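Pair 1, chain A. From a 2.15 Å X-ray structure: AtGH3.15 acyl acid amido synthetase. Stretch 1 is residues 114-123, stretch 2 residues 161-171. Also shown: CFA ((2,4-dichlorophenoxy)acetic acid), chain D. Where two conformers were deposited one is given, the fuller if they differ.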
# COMPACT_ATOMS: atom_id res chain seq x y z
N ASP A 114 8.59 4.82 -19.69
CA ASP A 114 8.24 5.12 -18.31
C ASP A 114 8.53 3.92 -17.42
O ASP A 114 9.17 4.05 -16.37
CB ASP A 114 6.77 5.56 -18.24
CG ASP A 114 6.34 6.08 -16.86
OD1 ASP A 114 7.01 5.76 -15.86
OD2 ASP A 114 5.32 6.79 -16.78
N LEU A 115 8.13 2.72 -17.85
CA LEU A 115 8.37 1.53 -17.05
C LEU A 115 9.87 1.28 -16.87
O LEU A 115 10.32 0.96 -15.76
CB LEU A 115 7.71 0.31 -17.69
CG LEU A 115 8.04 -1.00 -16.96
CD1 LEU A 115 7.58 -0.94 -15.50
CD2 LEU A 115 7.40 -2.17 -17.66
N GLU A 116 10.64 1.38 -17.94
CA GLU A 116 12.07 1.09 -17.81
C GLU A 116 12.76 2.16 -16.97
O GLU A 116 13.64 1.84 -16.16
CB GLU A 116 12.71 0.96 -19.19
CG GLU A 116 12.93 -0.50 -19.60
CD GLU A 116 12.94 -0.71 -21.10
OE1 GLU A 116 13.11 0.28 -21.84
OE2 GLU A 116 12.78 -1.88 -21.54
N GLN A 117 12.33 3.42 -17.09
CA GLN A 117 12.85 4.46 -16.20
C GLN A 117 12.58 4.13 -14.73
O GLN A 117 13.43 4.39 -13.87
CB GLN A 117 12.25 5.81 -16.56
CG GLN A 117 12.62 6.89 -15.56
CD GLN A 117 12.50 8.28 -16.13
OE1 GLN A 117 13.40 8.77 -16.81
NE2 GLN A 117 11.37 8.93 -15.86
N ARG A 118 11.41 3.56 -14.43
CA ARG A 118 11.09 3.23 -13.04
C ARG A 118 11.96 2.09 -12.54
O ARG A 118 12.37 2.07 -11.37
CB ARG A 118 9.61 2.84 -12.91
CG ARG A 118 8.63 3.99 -13.02
CD ARG A 118 7.22 3.50 -12.80
NE ARG A 118 6.28 4.40 -13.43
CZ ARG A 118 4.98 4.46 -13.16
NH1 ARG A 118 4.43 3.63 -12.27
NH2 ARG A 118 4.23 5.33 -13.80
N ILE A 119 12.17 1.10 -13.40
CA ILE A 119 13.09 0.01 -13.08
C ILE A 119 14.51 0.54 -12.94
O ILE A 119 15.21 0.25 -11.97
CB ILE A 119 12.99 -1.08 -14.16
CG1 ILE A 119 11.70 -1.89 -13.96
CG2 ILE A 119 14.21 -1.97 -14.16
CD1 ILE A 119 11.27 -2.61 -15.19
N SER A 120 14.93 1.36 -13.91
CA SER A 120 16.23 2.02 -13.87
C SER A 120 16.45 2.74 -12.55
O SER A 120 17.46 2.53 -11.87
CB SER A 120 16.32 3.00 -15.04
OG SER A 120 17.66 3.32 -15.37
N PHE A 121 15.49 3.59 -12.14
CA PHE A 121 15.68 4.32 -10.90
C PHE A 121 15.74 3.39 -9.71
O PHE A 121 16.41 3.70 -8.72
CB PHE A 121 14.59 5.37 -10.67
CG PHE A 121 14.80 6.15 -9.40
CD1 PHE A 121 15.71 7.20 -9.35
CD2 PHE A 121 14.17 5.77 -8.23
CE1 PHE A 121 15.95 7.87 -8.18
CE2 PHE A 121 14.40 6.45 -7.05
CZ PHE A 121 15.29 7.50 -7.02
N SER A 122 15.04 2.25 -9.78
CA SER A 122 15.07 1.29 -8.68
C SER A 122 16.47 0.71 -8.49
O SER A 122 16.88 0.42 -7.36
CB SER A 122 14.06 0.17 -8.92
OG SER A 122 13.64 -0.42 -7.69
N SER A 123 17.20 0.52 -9.58
CA SER A 123 18.55 -0.00 -9.44
C SER A 123 19.51 1.10 -9.02
O SER A 123 20.53 0.83 -8.38
CB SER A 123 19.01 -0.65 -10.75
OG SER A 123 19.36 0.32 -11.73
N THR A 161 -1.29 -5.24 -12.95
CA THR A 161 -0.85 -4.42 -11.83
C THR A 161 0.54 -3.87 -12.11
O THR A 161 1.28 -4.39 -12.95
CB THR A 161 -0.85 -5.20 -10.52
OG1 THR A 161 0.06 -6.31 -10.61
CG2 THR A 161 -2.26 -5.73 -10.21
N MET A 162 0.88 -2.80 -11.40
CA MET A 162 2.21 -2.23 -11.53
C MET A 162 3.28 -3.20 -11.04
O MET A 162 4.35 -3.33 -11.66
CB MET A 162 2.29 -0.91 -10.76
CG MET A 162 3.70 -0.40 -10.63
SD MET A 162 4.17 0.38 -12.18
CE MET A 162 5.67 -0.50 -12.59
N VAL A 163 3.02 -3.88 -9.92
CA VAL A 163 3.97 -4.87 -9.41
C VAL A 163 4.23 -5.95 -10.45
O VAL A 163 5.39 -6.27 -10.76
CB VAL A 163 3.45 -5.48 -8.10
CG1 VAL A 163 4.34 -6.62 -7.69
CG2 VAL A 163 3.40 -4.39 -7.01
N THR A 164 3.17 -6.52 -11.03
CA THR A 164 3.37 -7.55 -12.04
C THR A 164 4.18 -7.01 -13.21
O THR A 164 5.10 -7.66 -13.70
CB THR A 164 2.04 -8.10 -12.54
OG1 THR A 164 1.35 -8.75 -11.46
CG2 THR A 164 2.26 -9.07 -13.66
N SER A 165 3.83 -5.80 -13.67
CA SER A 165 4.57 -5.21 -14.79
C SER A 165 6.03 -5.00 -14.42
O SER A 165 6.93 -5.24 -15.24
CB SER A 165 3.93 -3.88 -15.19
OG SER A 165 2.62 -4.10 -15.68
N PHE A 166 6.28 -4.53 -13.20
CA PHE A 166 7.64 -4.33 -12.72
C PHE A 166 8.41 -5.64 -12.70
O PHE A 166 9.50 -5.75 -13.29
CB PHE A 166 7.60 -3.68 -11.34
CG PHE A 166 8.94 -3.26 -10.82
CD1 PHE A 166 9.46 -2.00 -11.13
CD2 PHE A 166 9.68 -4.09 -9.98
CE1 PHE A 166 10.69 -1.60 -10.64
CE2 PHE A 166 10.91 -3.69 -9.49
CZ PHE A 166 11.42 -2.45 -9.82
N LEU A 167 7.85 -6.67 -12.06
CA LEU A 167 8.52 -7.96 -11.97
C LEU A 167 8.70 -8.60 -13.33
O LEU A 167 9.79 -9.10 -13.67
CB LEU A 167 7.74 -8.90 -11.04
CG LEU A 167 7.67 -8.39 -9.61
CD1 LEU A 167 6.89 -9.38 -8.74
CD2 LEU A 167 9.08 -8.17 -9.07
N LYS A 168 7.64 -8.61 -14.14
CA LYS A 168 7.75 -9.21 -15.47
C LYS A 168 8.85 -8.55 -16.29
O LYS A 168 9.55 -9.22 -17.06
CB LYS A 168 6.40 -9.11 -16.18
CG LYS A 168 6.30 -9.87 -17.48
CD LYS A 168 4.98 -9.58 -18.19
CE LYS A 168 5.07 -9.88 -19.68
NZ LYS A 168 3.98 -10.79 -20.14
N SER A 169 9.03 -7.25 -16.15
CA SER A 169 10.03 -6.61 -17.00
C SER A 169 11.45 -6.94 -16.55
O SER A 169 12.31 -7.26 -17.39
CB SER A 169 9.83 -5.10 -17.03
OG SER A 169 10.83 -4.55 -17.86
N ILE A 170 11.73 -6.87 -15.24
CA ILE A 170 13.08 -7.20 -14.81
C ILE A 170 13.36 -8.68 -15.02
O ILE A 170 14.50 -9.06 -15.26
CB ILE A 170 13.33 -6.78 -13.34
CG1 ILE A 170 12.37 -7.44 -12.37
CG2 ILE A 170 13.21 -5.27 -13.17
CD1 ILE A 170 12.54 -6.92 -10.95
N LYS A 171 12.32 -9.52 -14.99
CA LYS A 171 12.51 -10.93 -15.33
C LYS A 171 12.93 -11.10 -16.79
O LYS A 171 13.82 -11.90 -17.09
CB LYS A 171 11.23 -11.73 -15.07
CG LYS A 171 11.11 -12.98 -15.94
CD LYS A 171 10.42 -14.14 -15.24
CE LYS A 171 9.93 -15.15 -16.25
NZ LYS A 171 9.73 -16.50 -15.67
C1 CFA D . 6.26 1.39 -5.87
C2 CFA D . 6.73 -0.05 -5.65
C1' CFA D . 8.59 -1.43 -6.28
C2' CFA D . 8.13 -2.68 -6.65
C3' CFA D . 8.92 -3.81 -6.43
C4' CFA D . 10.17 -3.67 -5.84
C5' CFA D . 10.63 -2.42 -5.47
CL3 CFA D . 6.52 -2.87 -7.42
C6' CFA D . 9.85 -1.30 -5.70
O1 CFA D . 7.11 2.29 -6.06
O2 CFA D . 5.03 1.69 -5.87
O1' CFA D . 7.83 -0.27 -6.50
CL4 CFA D . 11.20 -5.10 -5.54
O HOH W 1 10.69 -3.57 -20.42

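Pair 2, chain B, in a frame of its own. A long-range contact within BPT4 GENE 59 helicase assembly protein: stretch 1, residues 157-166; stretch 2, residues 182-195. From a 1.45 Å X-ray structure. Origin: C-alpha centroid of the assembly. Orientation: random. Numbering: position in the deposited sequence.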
# COMPACT_ATOMS: atom_id res chain seq x y z
N SER B 157 4.93 -4.58 6.85
CA SER B 157 4.55 -3.63 5.81
C SER B 157 3.15 -3.84 5.25
O SER B 157 2.48 -4.84 5.52
CB SER B 157 5.55 -3.72 4.66
OG SER B 157 5.43 -4.97 4.01
N PHE B 158 2.70 -2.87 4.46
CA PHE B 158 1.39 -2.94 3.83
C PHE B 158 1.40 -4.10 2.83
O PHE B 158 0.41 -4.81 2.69
CB PHE B 158 1.07 -1.64 3.08
CG PHE B 158 0.31 -0.64 3.90
CD1 PHE B 158 0.96 0.15 4.84
CD2 PHE B 158 -1.06 -0.48 3.73
CE1 PHE B 158 0.27 1.08 5.60
CE2 PHE B 158 -1.76 0.46 4.47
CZ PHE B 158 -1.10 1.24 5.41
N GLU B 159 2.52 -4.28 2.14
CA GLU B 159 2.62 -5.36 1.16
C GLU B 159 2.48 -6.71 1.85
O GLU B 159 1.83 -7.62 1.32
CB GLU B 159 3.94 -5.27 0.38
CG GLU B 159 4.04 -4.05 -0.54
CD GLU B 159 4.48 -2.80 0.19
OE1 GLU B 159 4.90 -2.91 1.36
OE2 GLU B 159 4.41 -1.70 -0.40
N THR B 160 3.09 -6.85 3.02
CA THR B 160 3.00 -8.10 3.77
C THR B 160 1.56 -8.33 4.20
O THR B 160 1.03 -9.43 4.05
CB THR B 160 3.91 -8.08 5.01
OG1 THR B 160 5.27 -8.29 4.61
CG2 THR B 160 3.50 -9.18 6.00
N PHE B 161 0.92 -7.29 4.72
CA PHE B 161 -0.47 -7.40 5.15
C PHE B 161 -1.35 -7.85 3.99
O PHE B 161 -2.19 -8.75 4.13
CB PHE B 161 -0.97 -6.05 5.68
CG PHE B 161 -2.18 -6.16 6.57
CD1 PHE B 161 -3.46 -6.24 6.02
CD2 PHE B 161 -2.05 -6.17 7.96
CE1 PHE B 161 -4.59 -6.34 6.84
CE2 PHE B 161 -3.17 -6.27 8.79
CZ PHE B 161 -4.44 -6.35 8.23
N ILE B 162 -1.15 -7.24 2.82
CA ILE B 162 -1.96 -7.60 1.66
C ILE B 162 -1.60 -8.98 1.13
O ILE B 162 -2.45 -9.69 0.61
CB ILE B 162 -1.85 -6.51 0.57
CG1 ILE B 162 -2.49 -5.22 1.08
CG2 ILE B 162 -2.58 -6.96 -0.70
CD1 ILE B 162 -2.11 -3.98 0.29
N LEU B 163 -0.34 -9.37 1.27
CA LEU B 163 0.06 -10.70 0.81
C LEU B 163 -0.62 -11.75 1.71
O LEU B 163 -1.15 -12.75 1.21
CB LEU B 163 1.59 -10.85 0.88
CG LEU B 163 2.35 -10.33 -0.35
CD1 LEU B 163 3.82 -10.13 0.00
CD2 LEU B 163 2.21 -11.31 -1.51
N LEU B 164 -0.62 -11.52 3.02
CA LEU B 164 -1.26 -12.44 3.94
C LEU B 164 -2.76 -12.49 3.61
O LEU B 164 -3.37 -13.56 3.58
CB LEU B 164 -1.06 -11.98 5.38
CG LEU B 164 0.36 -12.07 5.96
CD1 LEU B 164 0.46 -11.23 7.22
CD2 LEU B 164 0.70 -13.52 6.26
N ASP B 165 -3.34 -11.33 3.36
CA ASP B 165 -4.76 -11.23 3.04
C ASP B 165 -5.16 -12.06 1.81
O ASP B 165 -6.28 -12.58 1.75
CB ASP B 165 -5.14 -9.77 2.79
CG ASP B 165 -6.58 -9.61 2.33
OD1 ASP B 165 -7.47 -9.63 3.20
OD2 ASP B 165 -6.81 -9.47 1.10
N SER B 166 -4.25 -12.17 0.85
CA SER B 166 -4.54 -12.91 -0.38
C SER B 166 -5.01 -14.34 -0.14
O SER B 166 -5.81 -14.86 -0.92
CB SER B 166 -3.33 -12.88 -1.33
OG SER B 166 -2.31 -13.79 -0.96
N VAL B 182 -10.43 3.86 13.28
CA VAL B 182 -9.00 3.65 13.08
C VAL B 182 -8.76 2.53 12.06
O VAL B 182 -7.88 2.65 11.21
CB VAL B 182 -8.30 3.31 14.41
CG1 VAL B 182 -6.86 2.92 14.15
CG2 VAL B 182 -8.35 4.51 15.34
N TRP B 183 -9.53 1.45 12.15
CA TRP B 183 -9.36 0.35 11.20
C TRP B 183 -9.80 0.80 9.82
O TRP B 183 -9.11 0.57 8.84
CB TRP B 183 -10.17 -0.88 11.61
CG TRP B 183 -10.37 -1.84 10.45
CD1 TRP B 183 -11.52 -2.05 9.76
CD2 TRP B 183 -9.36 -2.63 9.81
NE1 TRP B 183 -11.30 -2.92 8.72
CE2 TRP B 183 -9.98 -3.30 8.72
CE3 TRP B 183 -7.99 -2.85 10.04
CZ2 TRP B 183 -9.29 -4.16 7.87
CZ3 TRP B 183 -7.30 -3.71 9.19
CH2 TRP B 183 -7.95 -4.35 8.12
N ASN B 184 -10.97 1.43 9.76
CA ASN B 184 -11.52 1.91 8.49
C ASN B 184 -10.52 2.77 7.72
O ASN B 184 -10.32 2.57 6.53
CB ASN B 184 -12.80 2.71 8.73
CG ASN B 184 -13.30 3.40 7.46
OD1 ASN B 184 -13.59 2.74 6.46
ND2 ASN B 184 -13.39 4.73 7.49
N ASN B 185 -9.89 3.72 8.41
CA ASN B 185 -8.91 4.60 7.77
C ASN B 185 -7.82 3.77 7.08
O ASN B 185 -7.42 4.06 5.95
CB ASN B 185 -8.28 5.53 8.80
CG ASN B 185 -9.31 6.34 9.57
OD1 ASN B 185 -9.01 6.88 10.63
ND2 ASN B 185 -10.52 6.43 9.03
N TYR B 186 -7.33 2.75 7.78
CA TYR B 186 -6.30 1.88 7.23
C TYR B 186 -6.89 0.99 6.14
O TYR B 186 -6.27 0.78 5.10
CB TYR B 186 -5.68 1.01 8.33
CG TYR B 186 -4.41 1.57 8.92
CD1 TYR B 186 -4.45 2.40 10.04
CD2 TYR B 186 -3.17 1.25 8.37
CE1 TYR B 186 -3.28 2.91 10.60
CE2 TYR B 186 -1.99 1.75 8.93
CZ TYR B 186 -2.05 2.57 10.04
OH TYR B 186 -0.89 3.06 10.60
N SER B 187 -8.08 0.46 6.40
CA SER B 187 -8.73 -0.43 5.45
C SER B 187 -8.96 0.22 4.09
O SER B 187 -8.88 -0.45 3.05
CB SER B 187 -10.07 -0.92 6.02
OG SER B 187 -10.55 -2.00 5.25
N ILE B 188 -9.25 1.52 4.09
CA ILE B 188 -9.45 2.22 2.84
C ILE B 188 -8.16 2.12 2.02
O ILE B 188 -8.20 1.80 0.84
CB ILE B 188 -9.82 3.70 3.08
CG1 ILE B 188 -11.24 3.80 3.62
CG2 ILE B 188 -9.69 4.50 1.77
CD1 ILE B 188 -11.60 5.17 4.15
N LYS B 189 -7.02 2.38 2.66
CA LYS B 189 -5.74 2.31 1.97
C LYS B 189 -5.40 0.88 1.59
O LYS B 189 -4.90 0.62 0.50
CB LYS B 189 -4.61 2.88 2.85
CG LYS B 189 -4.91 4.22 3.49
CD LYS B 189 -4.68 5.37 2.52
CE LYS B 189 -4.55 6.69 3.26
NZ LYS B 189 -4.17 6.47 4.68
N LEU B 190 -5.66 -0.06 2.49
CA LEU B 190 -5.37 -1.46 2.22
C LEU B 190 -6.12 -1.97 1.00
O LEU B 190 -5.55 -2.62 0.12
CB LEU B 190 -5.71 -2.31 3.45
CG LEU B 190 -4.71 -2.19 4.60
CD1 LEU B 190 -5.33 -2.72 5.88
CD2 LEU B 190 -3.44 -2.97 4.27
N LYS B 191 -7.42 -1.68 0.94
CA LYS B 191 -8.21 -2.13 -0.20
C LYS B 191 -7.79 -1.43 -1.48
O LYS B 191 -7.74 -2.05 -2.54
CB LYS B 191 -9.69 -1.92 0.08
CG LYS B 191 -10.23 -2.83 1.18
CD LYS B 191 -11.76 -2.97 1.09
CE LYS B 191 -12.46 -1.71 1.57
NZ LYS B 191 -12.16 -1.40 3.00
N ALA B 192 -7.47 -0.14 -1.39
CA ALA B 192 -7.06 0.61 -2.57
C ALA B 192 -5.75 0.04 -3.13
O ALA B 192 -5.63 -0.19 -4.33
CB ALA B 192 -6.89 2.08 -2.22
N TYR B 193 -4.78 -0.20 -2.24
CA TYR B 193 -3.49 -0.74 -2.66
C TYR B 193 -3.66 -2.17 -3.19
O TYR B 193 -3.01 -2.58 -4.14
CB TYR B 193 -2.52 -0.72 -1.47
CG TYR B 193 -1.04 -0.88 -1.80
CD1 TYR B 193 -0.55 -0.66 -3.10
CD2 TYR B 193 -0.14 -1.25 -0.81
CE1 TYR B 193 0.81 -0.81 -3.38
CE2 TYR B 193 1.22 -1.40 -1.08
CZ TYR B 193 1.69 -1.18 -2.37
OH TYR B 193 3.03 -1.34 -2.63
N ARG B 194 -4.57 -2.92 -2.57
CA ARG B 194 -4.82 -4.28 -3.01
C ARG B 194 -5.29 -4.32 -4.47
O ARG B 194 -5.00 -5.26 -5.20
CB ARG B 194 -5.86 -4.95 -2.08
CG ARG B 194 -6.22 -6.39 -2.44
CD ARG B 194 -7.08 -7.04 -1.35
NE ARG B 194 -8.41 -6.43 -1.23
CZ ARG B 194 -9.38 -6.87 -0.44
NH1 ARG B 194 -9.19 -7.93 0.33
NH2 ARG B 194 -10.55 -6.23 -0.41
N LYS B 195 -6.02 -3.29 -4.89
CA LYS B 195 -6.52 -3.22 -6.26
C LYS B 195 -5.41 -3.09 -7.29
O LYS B 195 -5.52 -3.62 -8.40
CB LYS B 195 -7.49 -2.04 -6.41
CG LYS B 195 -8.85 -2.28 -5.77
CD LYS B 195 -9.82 -1.15 -6.07
CE LYS B 195 -11.19 -1.47 -5.48
NZ LYS B 195 -12.28 -1.30 -6.49
O HOH W 2 -10.01 -9.76 2.38

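Pair 1 and pair 2 use one backbone template: two helices crossing steeply, with signed angles of -76° and -73° and axes 10.4 and 10.3 Å apart at closest approach. Fourteen central residues superpose to 0.4 Å, so the differences between the contacts lie almost wholly in the side chains.

The first rule is a knob. Leu115(A) and its match Phe158(B) both point toward the partner helix and enter a four-residue hole. In pair 1 the hole is Met162(A), Ser165(A), Phe166(A) and Ser169(A); in pair 2 the same positions hold Tyr186(B), Lys189(B), Leu190(B) and Tyr193(B). Leucine reaches the methionine, Leu115(A) CD1 to Met162(A) CE, at 3.5 Å. Phenylalanine meets the tyrosine rim to rim, Phe158(B) CZ to Tyr186(B) CD2 at 3.6 Å, and also packs against leucine, Phe158(B) CD2 to Leu190(B) CD2 at 3.5 Å.

The second rule is bulk exchanged across the interface. Where pair 1 has leucine as knob and Phe166(A) on the partner helix, pair 2 has phenylalanine as knob and Leu190(B). Phe166(A) brings its CE1 to 3.5 Å from Ile119(A) CG1, while one face of its ring lies against the bound CFA, with Phe166(A) CD2 3.6 Å from CFA C3'. One ring thus serves both helix packing and ligand contact. In pair 2, Leu190(B) CD2 lies 3.7 Å from Phe161(B) CD1, and Phe161(B) matches Arg118(A). That arginine is held within its own helix by a salt bridge, Arg118(A) NE to Asp114(A) OD1 at 2.9 Å, and its NH1 still comes within 3.3 Å of Met162(A) SD.

The isoleucine is the constant. Ile119(A) and Ile162(B) have side-chain centres only 0.4 Å apart after superposition and share the m,t rotamer, yet they meet different neighbours: Ile119(A) CD1 lies 3.3 Å from Ser169(A) OG, and Ile162(B) CD1 lies 3.5 Å from Tyr193(B) CD2.

Polar design differs most. No direct hydrogen bond joins the helices of pair 1; a water bridges Glu116(A) OE2 and Ser169(A) OG. At those matched positions pair 2 dispenses with a mediator, because the longer tyrosine donates directly from Tyr193(B) OH to Glu159(B) OE2 at 2.6 Å. Farther along, Ser122(A) and Ile170(A) are matched by Asp165(B) and Arg194(B), whose salt bridge joins OD2 of Asp165(B) to NH1 of Arg194(B) at 2.9 Å. Ile170(A) instead packs its CG2 3.6 Å from Ile119(A) CG2.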